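Local coordinates for protein omega transaminase (Pseudomonas sp., PDB 5LHA) that probably transfers amino groups between amines or amino acids and keto acids by way of a pyridoxal phosphate cofactor, held here in its pyridoxamine form, at residues Ile47-Ile50 with Asp51-Met55; Cys209-Gln212 with Leu213-Ile217; Arg249-Glu252 with Val253-His257; Tyr329-Ser332 with Gly333-Thr336; Gln408-Arg411 with Ile412-Ala416. All coordinates share one frame; numbering follows the deposited sequence.

Contact 1: Ile47-Ile50 with Asp51-Met55; sequences ITDI and DGQRM
Ile-47 lays its CG1 against CG of Met-55, 3.6 Å away, where two strands of a beta hairpin run antiparallel and these residues form a hydrogen-bonded pair. Paired in register, both point to the same face, and with chi1 of 61° and 65° each sets its gamma carbon (CG1 of Ile-47, CG of Met-55) between backbone N and carbonyl carbon, where the two meet. Met-55 then bends at chi2 and chi3, and its CE comes back over the hairpin to 3.8 Å from Asp-49 N. Leu-422 of the adjoining strand and Tyr-88 of a second subunit also pack on Ile-47. On the other face, the non-hydrogen-bonded pair Thr-48 and Arg-54 meets lightly, Thr-48 OG1 lying 4.1 Å from Arg-54 CB.

The reversal is a type I turn from Asp-49 to Gly-52 followed by a G1 beta bulge: Gly-52, at positive phi, gives its N to Asp-49 O, while Asp-49 N bonds to Gln-53 O. Asp-51 turns its own carboxylate to a salt bridge with Lys-15. The side chain of Asp-49 closes the loop from within, its OD1 receiving a weak bond from Asp-51 N and a firmer one from Gln-53 N at 2.9 Å, the latter arriving from above the carboxylate plane.

Contact 2: Cys209-Gln212 with Leu213-Ile217; sequences CIRQ and LEEQI
Leu-213 opens the second turn of this pair by bonding its N to Cys-209 O, and its CD2 comes alongside CD1 of Ile-210 at 4.2 Å, the two side chains pointing the same way into the buried side of an amphipathic alpha-helix. Glu-214 follows with a straighter backbone bond, N to Ile-210 O at 2.9 Å. Its carboxylate is engaged elsewhere, in a salt bridge to Arg-256.

Glu-215 carries the polar side of the contact. Its extended chain crosses that of Arg-211 at a slant, and its OE2 accepts a hydrogen bond from Arg-211 NE at 3.1 Å, part of a salt bridge, with an N-H...O angle of 153°. The acceptor is met on its syn side but well out of the carboxylate plane, and the two flat groups stand 75° apart, a geometry in which a single oxygen serves the arginine edge. Arg-211 holds CG anti to the backbone N (chi1 167°) and stays extended to NE, which carries NH1 on to a salt bridge with Asp-198 of a third subunit. Replacing Arg-211 with a methionine would probably cost Glu-215 and that neighbouring aspartate this shared positive partner.

Gln-216 bonds back to Gln-212 O, and the Gln-212 amide goes to Asp-188. Helix 202-220 thus presents Ile-210 and Leu-213 to helix 246-256, rests Gln-212, Leu-213 and Gln-216 on Leu-187 of strand 184-187, and turns Arg-211 toward another subunit.

Contact 3: Arg249-Glu252 with Val253-His257; sequences RLRE and VCDRH
Arg-251 and Asp-255, one helical turn apart, supply the charged interaction: NH2 of Arg-251 stands 3.1 Å from OD1 of Asp-255 in a salt bridge. The guanidinium and carboxylate planes are only 7° from parallel, yet the approach is oblique. Bends at chi2 and chi3 turn the arginine along its own helix, onward to the aspartate. The same guanidinium meets Asp-287 and Ala-285 O, and a leucine in its place would probably cost Asp-255 and Asp-287 this counter-charge and that carbonyl a donor.

Backbone bonds follow the i to i+4 pattern, the straightest being Cys-254 N to Leu-250 O at 171°. Beyond them, the imidazole of His-257 reaches back through ND1 to Val-253 O at 3.0 Å. The methyl CG2 of Val-253 is pressed close to a carbonyl, 3.0 Å from Arg-249 O, a tight fit.

The apolar part is Val-253 and Leu-250 packing on helix 202-220. Helix 246-256 is the connection of a beta-alpha-beta unit, joining strands 225-230 and 260-264 in the mixed, mostly parallel sheet of the large domain of a fold type I enzyme.

Contact 4: Tyr329-Ser332 with Gly333-Thr336; sequences YTYS and GHPT. With PMP (4'-deoxy-4'-aminopyridoxal-5'-phosphate), chain G.
His-334 turns the edge of its imidazole toward the face of Tyr-331 in an offset edge-to-face pair, an aromatic contact spanning a type II beta turn just before a helix. The planes stand at 68°, and CD2 of His-334 comes 3.7 Å from CD1 of Tyr-331. With CG anti to the backbone N (chi1 -167°), the imidazole lies beside the tyrosine and also serves as N-cap: ND1 accepts a weak bond from Thr-336 N, while NE2 bonds to Gly-298 of a second subunit.

The turn is closed by His-334 N and Tyr-331 O at 3.2 Å, and a water accepts from Gly-333 N and may donate to that carbonyl. At Gly-333 phi is positive, and a beta carbon would fall against Ser-332 O.

An overlapping type I turn, Tyr-329 to Ser-332, presents Thr-330 to a pyridoxamine phosphate that Ser-125 and Gly-124 of the second subunit also hold, a cofactor site shared across the dimer interface as in fold type I enzymes. Two bonds converge on phosphate oxygen O3P, from Thr-330 OG1 at 2.8 Å and from Thr-330 N at 2.7 Å.

Contact 5: Gln408-Arg411 with Ile412-Ala416; sequences QPSR and IADEA
The guanidinium of Arg-411 has one face over Gln-408 CA, which sits 3.4 Å above its plane and toward the rim, while Gln-408 sends its own side chain across to Ile-412. A bend at chi3 curls the arginine back toward the start of the helix, where NH1 bonds to Ala-406 O. The amide of Gln-408 is the other flat group. Its chain is extended, with CG anti to the backbone N (chi1 -175°), which carries NE2 out to a bond with Cys-457 O near the end of the chain.

The carbon part of that glutamine is what meets the second turn: CG touches CD1 of Ile-412 at 4.0 Å, and CG1 of Ile-412 lies 3.5 Å from Gln-408 O. The same carbonyl accepts Ile-412 N in a nearly straight bond of 168°. Three more i to i+4 bonds follow, of which Asp-414 N to Ser-410 O is the shortest at 2.8 Å. CB of Ala-413 lies 3.3 Å from Ser-410 O. The Asp-414 side chain is poorly ordered, and its placing near Ser-410 is doubtful. Glu-415 pairs onward with Arg-418.

Ile-412 packs on Ala-453, Phe-454 and Cys-457 of helix 440-457, and Ala-413 and Ala-416 rest on strand 421-426. The helix is thus held between a strand and a second helix, as in the alpha/beta C-terminal part of the small domain of fold type I transaminases.

How the contacts relate
Contacts 2 and 3 lie on neighbouring helices of the large domain and touch directly, through apolar packing and a salt bridge between the two helices. Each adds an i to i+4 arginine-acid pair, in contact 2 facing a third subunit, in contact 3 on a helix whose two segments no other chain of the assembly touches. Contact 5, also helical, has no such pair and relies on backbone bonds and apolar packing. It lies on the same side of the chain's centre as contact 1, centres about 17 Å apart, both bordering strand 421-426. Contact 1, a hairpin, is buried at its methionine face and exposed round its turn. Contact 4 alone is buried throughout and alone meets the cofactor.

Contact 1: Ile47-Ile50 with Asp51-Met55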
loop_
_atom_site.group_PDB
_atom_site.type_symbol
_atom_site.label_atom_id
_atom_site.label_comp_id
_atom_site.label_asym_id
_atom_site.label_seq_id
_atom_site.Cartn_x
_atom_site.Cartn_y
_atom_site.Cartn_z
ATOM N N ILE A 47 30.027 -21.457 -27.770
ATOM C CA ILE A 47 28.702 -21.610 -28.361
ATOM C C ILE A 47 28.782 -21.270 -29.846
ATOM O O ILE A 47 29.655 -20.523 -30.295
ATOM C CB ILE A 47 27.627 -20.742 -27.666
ATOM C CG1 ILE A 47 27.979 -19.262 -27.784
ATOM C CG2 ILE A 47 27.494 -21.142 -26.210
ATOM C CD1 ILE A 47 27.189 -18.351 -26.884
ATOM N N THR A 48 27.842 -21.829 -30.605
ATOM C CA THR A 48 27.797 -21.684 -32.053
ATOM C C THR A 48 26.382 -21.310 -32.473
ATOM O O THR A 48 25.415 -21.926 -32.012
ATOM C CB THR A 48 28.255 -22.979 -32.728
ATOM O OG1 THR A 48 29.463 -23.428 -32.103
ATOM C CG2 THR A 48 28.525 -22.773 -34.222
ATOM N N ASP A 49 26.257 -20.318 -33.350
ATOM C CA ASP A 49 24.939 -19.877 -33.772
ATOM C C ASP A 49 24.455 -20.711 -34.958
ATOM O O ASP A 49 25.127 -21.639 -35.408
ATOM C CB ASP A 49 24.951 -18.373 -34.073
ATOM C CG ASP A 49 25.859 -18.000 -35.226
ATOM O OD1 ASP A 49 26.282 -18.878 -35.993
ATOM O OD2 ASP A 49 26.159 -16.799 -35.359
ATOM N N ILE A 50 23.247 -20.409 -35.443
ATOM C CA ILE A 50 22.673 -21.125 -36.580
ATOM C C ILE A 50 23.412 -20.856 -37.882
ATOM O O ILE A 50 23.135 -21.522 -38.884
ATOM C CB ILE A 50 21.188 -20.769 -36.797
ATOM C CG1 ILE A 50 21.031 -19.252 -37.038
ATOM C CG2 ILE A 50 20.357 -21.276 -35.639
ATOM C CD1 ILE A 50 19.667 -18.799 -37.587
ATOM N N ASP A 51 24.313 -19.879 -37.901
ATOM C CA ASP A 51 25.160 -19.625 -39.053
ATOM C C ASP A 51 26.510 -20.311 -38.928
ATOM O O ASP A 51 27.403 -20.054 -39.740
ATOM C CB ASP A 51 25.358 -18.120 -39.239
ATOM C CG ASP A 51 24.069 -17.396 -39.613
ATOM O OD1 ASP A 51 23.390 -17.829 -40.566
ATOM O OD2 ASP A 51 23.732 -16.387 -38.952
ATOM N N GLY A 52 26.672 -21.189 -37.940
ATOM C CA GLY A 52 27.912 -21.918 -37.758
ATOM C C GLY A 52 29.088 -21.112 -37.253
ATOM O O GLY A 52 30.212 -21.623 -37.259
ATOM N N GLN A 53 28.883 -19.864 -36.837
ATOM C CA GLN A 53 29.973 -19.068 -36.284
ATOM C C GLN A 53 30.143 -19.386 -34.802
ATOM O O GLN A 53 29.160 -19.471 -34.060
ATOM C CB GLN A 53 29.708 -17.578 -36.491
ATOM C CG GLN A 53 29.489 -17.175 -37.938
ATOM C CD GLN A 53 30.777 -17.175 -38.744
ATOM O OE1 GLN A 53 31.775 -16.588 -38.323
ATOM N NE2 GLN A 53 30.765 -17.837 -39.904
ATOM N N ARG A 54 31.391 -19.572 -34.382
ATOM C CA ARG A 54 31.736 -20.025 -33.041
ATOM C C ARG A 54 32.296 -18.870 -32.223
ATOM O O ARG A 54 33.107 -18.081 -32.719
ATOM C CB ARG A 54 32.759 -21.161 -33.114
ATOM C CG ARG A 54 33.450 -21.515 -31.802
ATOM C CD ARG A 54 34.449 -22.656 -32.019
ATOM N NE ARG A 54 35.741 -22.178 -32.509
ATOM C CZ ARG A 54 36.905 -22.406 -31.904
ATOM N NH1 ARG A 54 36.947 -23.121 -30.787
ATOM N NH2 ARG A 54 38.027 -21.923 -32.421
ATOM N N MET A 55 31.856 -18.764 -30.967
ATOM C CA MET A 55 32.299 -17.674 -30.109
ATOM C C MET A 55 32.473 -18.166 -28.679
ATOM O O MET A 55 31.706 -19.006 -28.198
ATOM C CB MET A 55 31.296 -16.503 -30.169
ATOM C CG MET A 55 29.916 -16.821 -29.601
ATOM S SD MET A 55 28.539 -16.124 -30.557
ATOM C CE MET A 55 28.184 -17.472 -31.688
#

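Contact 2: Cys209-Gln212 with Leu213-Ile217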
loop_
_atom_site.group_PDB
_atom_site.type_symbol
_atom_site.label_atom_id
_atom_site.label_comp_id
_atom_site.label_asym_id
_atom_site.label_seq_id
_atom_site.Cartn_x
_atom_site.Cartn_y
_atom_site.Cartn_z
ATOM N N CYS A 209 28.154 5.116 4.080
ATOM C CA CYS A 209 26.998 4.278 3.788
ATOM C C CYS A 209 26.390 3.723 5.071
ATOM O O CYS A 209 25.165 3.755 5.252
ATOM C CB CYS A 209 27.412 3.140 2.852
ATOM S SG CYS A 209 27.868 3.669 1.179
ATOM N N ILE A 210 27.237 3.251 5.993
ATOM C CA ILE A 210 26.758 2.704 7.262
ATOM C C ILE A 210 26.059 3.774 8.091
ATOM O O ILE A 210 25.002 3.526 8.687
ATOM C CB ILE A 210 27.931 2.068 8.026
ATOM C CG1 ILE A 210 28.407 0.840 7.267
ATOM C CG2 ILE A 210 27.518 1.678 9.426
ATOM C CD1 ILE A 210 27.330 -0.200 7.149
ATOM N N ARG A 211 26.633 4.977 8.150
ATOM C CA ARG A 211 25.974 6.064 8.865
ATOM C C ARG A 211 24.599 6.359 8.270
ATOM O O ARG A 211 23.629 6.572 9.009
ATOM C CB ARG A 211 26.857 7.311 8.856
ATOM C CG ARG A 211 26.138 8.561 9.293
ATOM C CD ARG A 211 27.075 9.755 9.313
ATOM N NE ARG A 211 26.351 11.011 9.137
ATOM C CZ ARG A 211 26.928 12.206 9.111
ATOM N NH1 ARG A 211 28.243 12.311 9.255
ATOM N NH2 ARG A 211 26.189 13.296 8.941
ATOM N N GLN A 212 24.496 6.358 6.937
ATOM C CA GLN A 212 23.195 6.501 6.291
ATOM C C GLN A 212 22.254 5.375 6.707
ATOM O O GLN A 212 21.052 5.594 6.891
ATOM C CB GLN A 212 23.358 6.517 4.768
ATOM C CG GLN A 212 22.050 6.642 3.987
ATOM C CD GLN A 212 22.240 6.493 2.480
ATOM O OE1 GLN A 212 22.308 5.382 1.955
ATOM N NE2 GLN A 212 22.322 7.615 1.781
ATOM N N LEU A 213 22.779 4.155 6.825
ATOM C CA LEU A 213 21.944 3.020 7.208
ATOM C C LEU A 213 21.401 3.166 8.633
ATOM O O LEU A 213 20.218 2.904 8.888
ATOM C CB LEU A 213 22.738 1.722 7.031
ATOM C CG LEU A 213 22.168 0.427 7.604
ATOM C CD1 LEU A 213 20.852 0.083 6.959
ATOM C CD2 LEU A 213 23.170 -0.691 7.383
ATOM N N GLU A 214 22.252 3.576 9.581
ATOM C CA GLU A 214 21.773 3.792 10.946
ATOM C C GLU A 214 20.703 4.870 10.999
ATOM O O GLU A 214 19.719 4.746 11.739
ATOM C CB GLU A 214 22.920 4.176 11.875
ATOM C CG GLU A 214 23.896 3.079 12.115
ATOM C CD GLU A 214 25.130 3.544 12.851
ATOM O OE1 GLU A 214 25.388 4.766 12.922
ATOM O OE2 GLU A 214 25.856 2.670 13.357
ATOM N N GLU A 215 20.896 5.951 10.243
ATOM C CA GLU A 215 19.932 7.040 10.260
ATOM C C GLU A 215 18.585 6.580 9.725
ATOM O O GLU A 215 17.537 6.899 10.299
ATOM C CB GLU A 215 20.475 8.219 9.455
ATOM C CG GLU A 215 21.621 8.940 10.160
ATOM C CD GLU A 215 22.431 9.821 9.232
ATOM O OE1 GLU A 215 22.164 9.798 8.012
ATOM O OE2 GLU A 215 23.337 10.533 9.720
ATOM N N GLN A 216 18.595 5.788 8.649
ATOM C CA GLN A 216 17.350 5.274 8.088
ATOM C C GLN A 216 16.648 4.339 9.063
ATOM O O GLN A 216 15.416 4.344 9.162
ATOM C CB GLN A 216 17.624 4.559 6.764
ATOM C CG GLN A 216 18.011 5.488 5.628
ATOM C CD GLN A 216 17.205 6.775 5.622
ATOM O OE1 GLN A 216 17.747 7.860 5.839
ATOM N NE2 GLN A 216 15.906 6.661 5.383
ATOM N N ILE A 217 17.418 3.498 9.758
ATOM C CA ILE A 217 16.846 2.571 10.734
ATOM C C ILE A 217 16.173 3.335 11.866
ATOM O O ILE A 217 15.071 2.985 12.307
ATOM C CB ILE A 217 17.929 1.616 11.274
ATOM C CG1 ILE A 217 18.432 0.690 10.164
ATOM C CG2 ILE A 217 17.410 0.817 12.474
ATOM C CD1 ILE A 217 19.582 -0.199 10.587
#

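Contact 3: Arg249-Glu252 with Val253-His257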
loop_
_atom_site.group_PDB
_atom_site.type_symbol
_atom_site.label_atom_id
_atom_site.label_comp_id
_atom_site.label_asym_id
_atom_site.label_seq_id
_atom_site.Cartn_x
_atom_site.Cartn_y
_atom_site.Cartn_z
ATOM N N ARG A 249 30.405 -4.546 8.432
ATOM C CA ARG A 249 29.682 -3.511 9.162
ATOM C C ARG A 249 28.195 -3.519 8.846
ATOM O O ARG A 249 27.410 -2.935 9.601
ATOM C CB ARG A 249 30.278 -2.138 8.864
ATOM C CG ARG A 249 31.717 -1.985 9.326
ATOM C CD ARG A 249 32.180 -0.549 9.199
ATOM N NE ARG A 249 31.313 0.359 9.952
ATOM C CZ ARG A 249 31.571 1.647 10.165
ATOM N NH1 ARG A 249 32.682 2.199 9.684
ATOM N NH2 ARG A 249 30.716 2.384 10.862
ATOM N N LEU A 250 27.800 -4.159 7.741
ATOM C CA LEU A 250 26.392 -4.451 7.499
ATOM C C LEU A 250 25.864 -5.440 8.530
ATOM O O LEU A 250 24.847 -5.192 9.188
ATOM C CB LEU A 250 26.228 -5.008 6.089
ATOM C CG LEU A 250 24.936 -4.719 5.338
ATOM C CD1 LEU A 250 24.693 -3.223 5.296
ATOM C CD2 LEU A 250 25.040 -5.292 3.939
ATOM N N ARG A 251 26.565 -6.571 8.681
ATOM C CA ARG A 251 26.222 -7.582 9.678
ATOM C C ARG A 251 26.099 -6.981 11.074
ATOM O O ARG A 251 25.172 -7.310 11.823
ATOM C CB ARG A 251 27.290 -8.681 9.658
ATOM C CG ARG A 251 27.119 -9.849 10.645
ATOM C CD ARG A 251 25.980 -10.788 10.293
ATOM N NE ARG A 251 24.696 -10.364 10.842
ATOM C CZ ARG A 251 23.561 -11.022 10.640
ATOM N NH1 ARG A 251 23.557 -12.118 9.899
ATOM N NH2 ARG A 251 22.432 -10.587 11.170
ATOM N N GLU A 252 27.036 -6.109 11.448
ATOM C CA GLU A 252 27.020 -5.546 12.792
ATOM C C GLU A 252 25.798 -4.668 13.009
ATOM O O GLU A 252 25.142 -4.750 14.054
ATOM C CB GLU A 252 28.284 -4.728 13.031
ATOM C CG GLU A 252 29.553 -5.538 13.100
ATOM C CD GLU A 252 30.782 -4.664 12.968
ATOM O OE1 GLU A 252 30.624 -3.428 12.820
ATOM O OE2 GLU A 252 31.901 -5.211 12.997
ATOM N N VAL A 253 25.473 -3.824 12.029
ATOM C CA VAL A 253 24.354 -2.898 12.187
ATOM C C VAL A 253 23.036 -3.655 12.280
ATOM O O VAL A 253 22.169 -3.321 13.097
ATOM C CB VAL A 253 24.349 -1.872 11.037
ATOM C CG1 VAL A 253 23.109 -1.001 11.106
ATOM C CG2 VAL A 253 25.592 -1.003 11.105
ATOM N N CYS A 254 22.869 -4.694 11.457
ATOM C CA CYS A 254 21.663 -5.514 11.528
ATOM C C CYS A 254 21.538 -6.185 12.890
ATOM O O CYS A 254 20.430 -6.337 13.421
ATOM C CB CYS A 254 21.675 -6.565 10.415
ATOM S SG CYS A 254 21.404 -5.930 8.738
ATOM N N ASP A 255 22.670 -6.582 13.477
ATOM C CA ASP A 255 22.641 -7.242 14.780
ATOM C C ASP A 255 22.188 -6.292 15.881
ATOM O O ASP A 255 21.469 -6.701 16.801
ATOM C CB ASP A 255 24.023 -7.806 15.115
ATOM C CG ASP A 255 24.343 -9.069 14.348
ATOM O OD1 ASP A 255 23.406 -9.813 13.990
ATOM O OD2 ASP A 255 25.545 -9.322 14.116
ATOM N N ARG A 256 22.585 -5.019 15.798
ATOM C CA ARG A 256 22.136 -4.017 16.762
ATOM C C ARG A 256 20.619 -3.973 16.871
ATOM O O ARG A 256 20.079 -3.596 17.916
ATOM C CB ARG A 256 22.666 -2.637 16.363
ATOM C CG ARG A 256 23.293 -1.829 17.496
ATOM C CD ARG A 256 24.123 -0.683 16.929
ATOM N NE ARG A 256 25.211 -1.203 16.103
ATOM C CZ ARG A 256 25.925 -0.481 15.246
ATOM N NH1 ARG A 256 25.670 0.809 15.091
ATOM N NH2 ARG A 256 26.891 -1.059 14.542
ATOM N N HIS A 257 19.916 -4.314 15.794
ATOM C CA HIS A 257 18.469 -4.153 15.731
ATOM C C HIS A 257 17.738 -5.460 15.454
ATOM O O HIS A 257 16.529 -5.439 15.193
ATOM C CB HIS A 257 18.131 -3.091 14.684
ATOM C CG HIS A 257 18.850 -1.801 14.916
ATOM N ND1 HIS A 257 20.047 -1.500 14.300
ATOM C CD2 HIS A 257 18.577 -0.760 15.738
ATOM C CE1 HIS A 257 20.463 -0.315 14.710
ATOM N NE2 HIS A 257 19.591 0.155 15.584
#

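Contact 4: Tyr329-Ser332 with Gly333-Thr336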
loop_
_atom_site.group_PDB
_atom_site.type_symbol
_atom_site.label_atom_id
_atom_site.label_comp_id
_atom_site.label_asym_id
_atom_site.label_seq_id
_atom_site.Cartn_x
_atom_site.Cartn_y
_atom_site.Cartn_z
ATOM N N TYR A 329 6.102 -24.442 -4.079
ATOM C CA TYR A 329 5.851 -24.567 -5.505
ATOM C C TYR A 329 5.667 -26.019 -5.911
ATOM O O TYR A 329 6.268 -26.930 -5.336
ATOM C CB TYR A 329 7.000 -23.944 -6.318
ATOM C CG TYR A 329 7.260 -22.519 -5.911
ATOM C CD1 TYR A 329 6.404 -21.506 -6.320
ATOM C CD2 TYR A 329 8.344 -22.183 -5.098
ATOM C CE1 TYR A 329 6.608 -20.190 -5.941
ATOM C CE2 TYR A 329 8.563 -20.858 -4.708
ATOM C CZ TYR A 329 7.681 -19.867 -5.136
ATOM O OH TYR A 329 7.868 -18.548 -4.783
ATOM N N THR A 330 4.826 -26.211 -6.930
ATOM C CA THR A 330 4.648 -27.524 -7.534
ATOM C C THR A 330 5.991 -28.175 -7.818
ATOM O O THR A 330 6.172 -29.380 -7.599
ATOM C CB THR A 330 3.840 -27.384 -8.824
ATOM O OG1 THR A 330 2.561 -26.826 -8.519
ATOM C CG2 THR A 330 3.647 -28.727 -9.502
ATOM N N TYR A 331 6.959 -27.390 -8.278
ATOM C CA TYR A 331 8.260 -27.930 -8.634
ATOM C C TYR A 331 9.332 -27.678 -7.574
ATOM O O TYR A 331 10.513 -27.907 -7.849
ATOM C CB TYR A 331 8.691 -27.378 -9.999
ATOM C CG TYR A 331 7.784 -27.832 -11.134
ATOM C CD1 TYR A 331 7.331 -29.150 -11.203
ATOM C CD2 TYR A 331 7.404 -26.957 -12.152
ATOM C CE1 TYR A 331 6.505 -29.582 -12.242
ATOM C CE2 TYR A 331 6.577 -27.381 -13.198
ATOM C CZ TYR A 331 6.135 -28.694 -13.232
ATOM O OH TYR A 331 5.322 -29.123 -14.251
ATOM N N SER A 332 8.959 -27.227 -6.376
ATOM C CA SER A 332 9.899 -27.238 -5.259
ATOM C C SER A 332 10.430 -28.643 -5.034
ATOM O O SER A 332 9.652 -29.580 -4.833
ATOM C CB SER A 332 9.255 -26.715 -3.977
ATOM O OG SER A 332 9.140 -25.310 -3.998
ATOM N N GLY A 333 11.754 -28.783 -5.076
ATOM C CA GLY A 333 12.400 -30.061 -4.841
ATOM C C GLY A 333 12.358 -31.020 -6.007
ATOM O O GLY A 333 12.473 -32.231 -5.798
ATOM N N HIS A 334 12.201 -30.510 -7.228
ATOM C CA HIS A 334 12.061 -31.313 -8.432
ATOM C C HIS A 334 13.158 -32.375 -8.501
ATOM O O HIS A 334 14.349 -32.033 -8.441
ATOM C CB HIS A 334 12.107 -30.390 -9.657
ATOM C CG HIS A 334 11.676 -31.043 -10.936
ATOM N ND1 HIS A 334 12.484 -31.912 -11.638
ATOM C CD2 HIS A 334 10.520 -30.957 -11.638
ATOM C CE1 HIS A 334 11.847 -32.332 -12.715
ATOM N NE2 HIS A 334 10.651 -31.769 -12.738
ATOM N N PRO A 335 12.803 -33.658 -8.610
ATOM C CA PRO A 335 13.833 -34.706 -8.533
ATOM C C PRO A 335 14.882 -34.579 -9.615
ATOM O O PRO A 335 16.073 -34.751 -9.333
ATOM C CB PRO A 335 13.024 -36.006 -8.642
ATOM C CG PRO A 335 11.633 -35.647 -8.260
ATOM C CD PRO A 335 11.433 -34.202 -8.588
ATOM N N THR A 336 14.482 -34.300 -10.854
ATOM C CA THR A 336 15.492 -34.165 -11.893
ATOM C C THR A 336 16.397 -32.971 -11.603
ATOM O O THR A 336 17.625 -33.070 -11.730
ATOM C CB THR A 336 14.834 -34.044 -13.268
ATOM O OG1 THR A 336 13.897 -35.114 -13.434
ATOM C CG2 THR A 336 15.887 -34.122 -14.374
HETATM N N1 PMP G . -2.223 -21.343 -10.544
HETATM C C2 PMP G . -3.007 -22.401 -10.117
HETATM C C2A PMP G . -4.464 -22.478 -10.465
HETATM C C3 PMP G . -2.454 -23.406 -9.332
HETATM O O3 PMP G . -3.247 -24.432 -8.892
HETATM C C4 PMP G . -1.098 -23.360 -9.004
HETATM C C4A PMP G . -0.428 -24.503 -8.254
HETATM N N4A PMP G . -1.371 -25.361 -7.557
HETATM C C5 PMP G . -0.345 -22.243 -9.376
HETATM C C6 PMP G . -0.951 -21.198 -10.068
HETATM C C5A PMP G . 1.122 -22.167 -9.011
HETATM O O4P PMP G . 1.863 -23.199 -9.628
HETATM P P PMP G . 3.380 -23.450 -9.147
HETATM O O1P PMP G . 4.085 -22.128 -8.937
HETATM O O2P PMP G . 4.145 -24.298 -10.139
HETATM O O3P PMP G . 3.298 -24.232 -7.852
HETATM O O HOH W 1 13.074 -26.953 -6.588
#

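Contact 5: Gln408-Arg411 with Ile412-Ala416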
loop_
_atom_site.group_PDB
_atom_site.type_symbol
_atom_site.label_atom_id
_atom_site.label_comp_id
_atom_site.label_asym_id
_atom_site.label_seq_id
_atom_site.Cartn_x
_atom_site.Cartn_y
_atom_site.Cartn_z
ATOM N N GLN A 408 25.929 2.860 -28.821
ATOM C CA GLN A 408 27.357 2.560 -28.876
ATOM C C GLN A 408 27.754 1.317 -28.071
ATOM O O GLN A 408 28.584 0.534 -28.553
ATOM C CB GLN A 408 28.187 3.761 -28.411
ATOM C CG GLN A 408 29.685 3.525 -28.572
ATOM C CD GLN A 408 30.531 4.748 -28.290
ATOM O OE1 GLN A 408 30.068 5.721 -27.688
ATOM N NE2 GLN A 408 31.794 4.690 -28.698
ATOM N N PRO A 409 27.228 1.098 -26.855
ATOM C CA PRO A 409 27.611 -0.125 -26.123
ATOM C C PRO A 409 27.271 -1.429 -26.826
ATOM O O PRO A 409 28.074 -2.368 -26.778
ATOM C CB PRO A 409 26.833 0.007 -24.808
ATOM C CG PRO A 409 26.647 1.446 -24.631
ATOM C CD PRO A 409 26.426 1.997 -26.002
ATOM N N SER A 410 26.103 -1.540 -27.461
ATOM C CA SER A 410 25.816 -2.776 -28.185
ATOM C C SER A 410 26.673 -2.908 -29.436
ATOM O O SER A 410 26.989 -4.030 -29.848
ATOM C CB SER A 410 24.339 -2.872 -28.554
ATOM O OG SER A 410 24.085 -4.118 -29.192
ATOM N N ARG A 411 27.042 -1.785 -30.064
ATOM C CA ARG A 411 27.904 -1.858 -31.240
ATOM C C ARG A 411 29.269 -2.424 -30.880
ATOM O O ARG A 411 29.827 -3.244 -31.622
ATOM C CB ARG A 411 28.055 -0.481 -31.886
ATOM C CG ARG A 411 26.856 -0.054 -32.704
ATOM C CD ARG A 411 27.191 1.095 -33.632
ATOM N NE ARG A 411 27.819 2.227 -32.950
ATOM C CZ ARG A 411 27.152 3.241 -32.402
ATOM N NH1 ARG A 411 25.826 3.266 -32.438
ATOM N NH2 ARG A 411 27.812 4.235 -31.818
ATOM N N ILE A 412 29.825 -1.985 -29.747
ATOM C CA ILE A 412 31.059 -2.576 -29.240
ATOM C C ILE A 412 30.857 -4.062 -28.981
ATOM O O ILE A 412 31.704 -4.893 -29.330
ATOM C CB ILE A 412 31.520 -1.822 -27.979
ATOM C CG1 ILE A 412 31.994 -0.419 -28.356
ATOM C CG2 ILE A 412 32.603 -2.588 -27.254
ATOM C CD1 ILE A 412 31.990 0.564 -27.199
ATOM N N ALA A 413 29.718 -4.420 -28.386
ATOM C CA ALA A 413 29.416 -5.821 -28.129
ATOM C C ALA A 413 29.377 -6.628 -29.418
ATOM O O ALA A 413 29.927 -7.734 -29.480
ATOM C CB ALA A 413 28.086 -5.938 -27.388
ATOM N N ASP A 414 28.739 -6.093 -30.463
ATOM C CA ASP A 414 28.675 -6.827 -31.722
ATOM C C ASP A 414 30.067 -7.071 -32.285
ATOM O O ASP A 414 30.376 -8.184 -32.729
ATOM C CB ASP A 414 27.809 -6.084 -32.738
ATOM C CG ASP A 414 26.346 -6.079 -32.359
ATOM O OD1 ASP A 414 26.019 -6.576 -31.264
ATOM O OD2 ASP A 414 25.522 -5.585 -33.162
ATOM N N GLU A 415 30.934 -6.053 -32.241
ATOM C CA GLU A 415 32.260 -6.203 -32.830
ATOM C C GLU A 415 33.096 -7.198 -32.037
ATOM O O GLU A 415 33.900 -7.941 -32.613
ATOM C CB GLU A 415 32.962 -4.848 -32.920
ATOM C CG GLU A 415 34.240 -4.915 -33.728
ATOM C CD GLU A 415 33.988 -5.144 -35.214
ATOM O OE1 GLU A 415 32.829 -4.996 -35.665
ATOM O OE2 GLU A 415 34.942 -5.531 -35.924
ATOM N N ALA A 416 32.933 -7.209 -30.712
ATOM C CA ALA A 416 33.528 -8.257 -29.889
ATOM C C ALA A 416 33.071 -9.643 -30.333
ATOM O O ALA A 416 33.873 -10.581 -30.378
ATOM C CB ALA A 416 33.180 -8.026 -28.418
#